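Local coordinates for protein possible galactose mutarotase (Streptomyces platensis subsp. rosaceus, PDB 4RNL) that is of uncertain function but probably interconverts the alpha and beta anomers of galactose or a related aldose, as in the aldose 1-epimerase family, at residues G74-G79 / A284-G289. Residues are numbered along the deposited sequence; the frame is centred on the assembly and turned at random.
Sequences GGSYFG and ADHLDG. With PO4 (phosphate ion), chain H.
Two loops of the galactose mutarotase-like beta-sandwich meet where the imidazole of His-286 donates a hydrogen bond through NE2 to OG of Ser-76, 2.8 Å away. The hydroxyl lies at the ring edge, only 4° out of its plane, where the N-H points. CB of His-286 already points toward the loop 74-79, and CG, set between the backbone N and the carbonyl carbon (chi1 74°), carries the ring on to Ser-76; ND1 bonds Tyr-282 OH, so a bond at each nitrogen restrains the ring's rotation. Serine suits this buried place: its CB rests over the centre of the Phe-78 ring, 3.5 Å above the plane, while its hydroxyl accepts the histidine N-H. Next to this polar link, the CD2 methyl of buried Leu-287 lies oblique to the Phe-78 ring, 3.9 Å from its CZ, the apolar part of the contact. An alanine in place of Ser-76 would probably leave NE2 of His-286 without its acceptor on this loop. Gly-75 gives its N-H to O4 of a phosphate, probably from the crystallisation liquor, which His-73 ND1 also binds. The contact joins the loop between helix 67-72 and strand 81-82 to that between strands 278-282 and 305-310, with Tyr-184 of strand 180-185 packing against Phe-78 and His-286.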
loop_
_atom_site.group_PDB
_atom_site.type_symbol
_atom_site.label_atom_id
_atom_site.label_comp_id
_atom_site.label_asym_id
_atom_site.label_seq_id
_atom_site.Cartn_x
_atom_site.Cartn_y
_atom_site.Cartn_z
ATOM N N GLY A 74 10.748 1.025 -10.333
ATOM C CA GLY A 74 10.216 0.675 -9.028
ATOM C C GLY A 74 10.017 1.887 -8.133
ATOM O O GLY A 74 9.444 1.777 -7.051
ATOM N N GLY A 75 10.489 3.043 -8.591
ATOM C CA GLY A 75 10.445 4.259 -7.794
ATOM C C GLY A 75 9.053 4.757 -7.438
ATOM O O GLY A 75 8.890 5.521 -6.482
ATOM N N SER A 76 8.053 4.345 -8.212
ATOM C CA SER A 76 6.667 4.737 -7.957
ATOM C C SER A 76 6.004 3.818 -6.949
ATOM O O SER A 76 4.929 4.130 -6.429
ATOM C CB SER A 76 5.840 4.690 -9.249
ATOM O OG SER A 76 6.230 5.716 -10.150
ATOM N N TYR A 77 6.629 2.667 -6.714
ATOM C CA TYR A 77 6.059 1.615 -5.879
ATOM C C TYR A 77 4.654 1.185 -6.314
ATOM O O TYR A 77 3.828 0.845 -5.470
ATOM C CB TYR A 77 6.049 2.046 -4.404
ATOM C CG TYR A 77 7.442 2.234 -3.848
ATOM C CD1 TYR A 77 8.117 3.437 -4.011
ATOM C CD2 TYR A 77 8.094 1.197 -3.199
ATOM C CE1 TYR A 77 9.405 3.609 -3.517
ATOM C CE2 TYR A 77 9.387 1.355 -2.703
ATOM C CZ TYR A 77 10.036 2.561 -2.873
ATOM O OH TYR A 77 11.316 2.730 -2.378
ATOM N N PHE A 78 4.381 1.196 -7.619
ATOM C CA PHE A 78 3.063 0.789 -8.109
ATOM C C PHE A 78 2.674 -0.584 -7.566
ATOM O O PHE A 78 3.443 -1.535 -7.685
ATOM C CB PHE A 78 3.041 0.747 -9.639
ATOM C CG PHE A 78 2.991 2.100 -10.290
ATOM C CD1 PHE A 78 2.418 3.188 -9.637
ATOM C CD2 PHE A 78 3.511 2.282 -11.563
ATOM C CE1 PHE A 78 2.362 4.437 -10.259
ATOM C CE2 PHE A 78 3.463 3.526 -12.187
ATOM C CZ PHE A 78 2.889 4.603 -11.532
ATOM N N GLY A 79 1.492 -0.662 -6.947
ATOM C CA GLY A 79 0.909 -1.906 -6.459
ATOM C C GLY A 79 1.638 -2.669 -5.364
ATOM O O GLY A 79 1.230 -3.780 -4.995
ATOM N N ALA A 284 0.400 11.111 -6.050
ATOM C CA ALA A 284 1.216 10.757 -7.228
ATOM C C ALA A 284 1.741 11.959 -7.995
ATOM O O ALA A 284 1.723 11.986 -9.235
ATOM C CB ALA A 284 0.427 9.828 -8.181
ATOM N N ASP A 285 2.221 12.964 -7.280
ATOM C CA ASP A 285 2.648 14.172 -7.962
ATOM C C ASP A 285 3.989 14.040 -8.680
ATOM O O ASP A 285 4.340 14.887 -9.495
ATOM C CB ASP A 285 2.617 15.356 -7.000
ATOM C CG ASP A 285 1.260 15.515 -6.363
ATOM O OD1 ASP A 285 0.397 16.195 -6.966
ATOM O OD2 ASP A 285 1.047 14.914 -5.285
ATOM N N HIS A 286 4.720 12.965 -8.410
ATOM C CA HIS A 286 6.007 12.758 -9.076
ATOM C C HIS A 286 5.835 12.311 -10.529
ATOM O O HIS A 286 6.752 12.427 -11.336
ATOM C CB HIS A 286 6.834 11.725 -8.318
ATOM C CG HIS A 286 6.343 10.322 -8.489
ATOM N ND1 HIS A 286 5.299 9.803 -7.752
ATOM C CD2 HIS A 286 6.757 9.329 -9.311
ATOM C CE1 HIS A 286 5.087 8.550 -8.119
ATOM N NE2 HIS A 286 5.963 8.236 -9.059
ATOM N N LEU A 287 4.655 11.794 -10.861
ATOM C CA LEU A 287 4.385 11.323 -12.224
ATOM C C LEU A 287 4.442 12.474 -13.236
ATOM O O LEU A 287 3.911 13.565 -12.991
ATOM C CB LEU A 287 3.038 10.589 -12.275
ATOM C CG LEU A 287 3.038 9.304 -11.432
ATOM C CD1 LEU A 287 1.676 8.624 -11.428
ATOM C CD2 LEU A 287 4.089 8.334 -11.931
ATOM N N ASP A 288 5.098 12.238 -14.372
ATOM C CA ASP A 288 5.423 13.334 -15.279
ATOM C C ASP A 288 5.103 13.064 -16.748
ATOM O O ASP A 288 5.586 13.770 -17.634
ATOM C CB ASP A 288 6.895 13.742 -15.098
ATOM C CG ASP A 288 7.873 12.665 -15.560
ATOM O OD1 ASP A 288 7.440 11.558 -15.962
ATOM O OD2 ASP A 288 9.095 12.930 -15.518
ATOM N N GLY A 289 4.283 12.053 -17.009
ATOM C CA GLY A 289 3.852 11.774 -18.366
ATOM C C GLY A 289 4.828 10.963 -19.200
ATOM O O GLY A 289 4.654 10.853 -20.413
HETATM P P PO4 H . 11.779 5.492 -11.843
HETATM O O1 PO4 H . 12.492 6.755 -11.424
HETATM O O2 PO4 H . 10.287 5.729 -11.835
HETATM O O3 PO4 H . 12.216 5.132 -13.243
HETATM O O4 PO4 H . 12.122 4.371 -10.882
#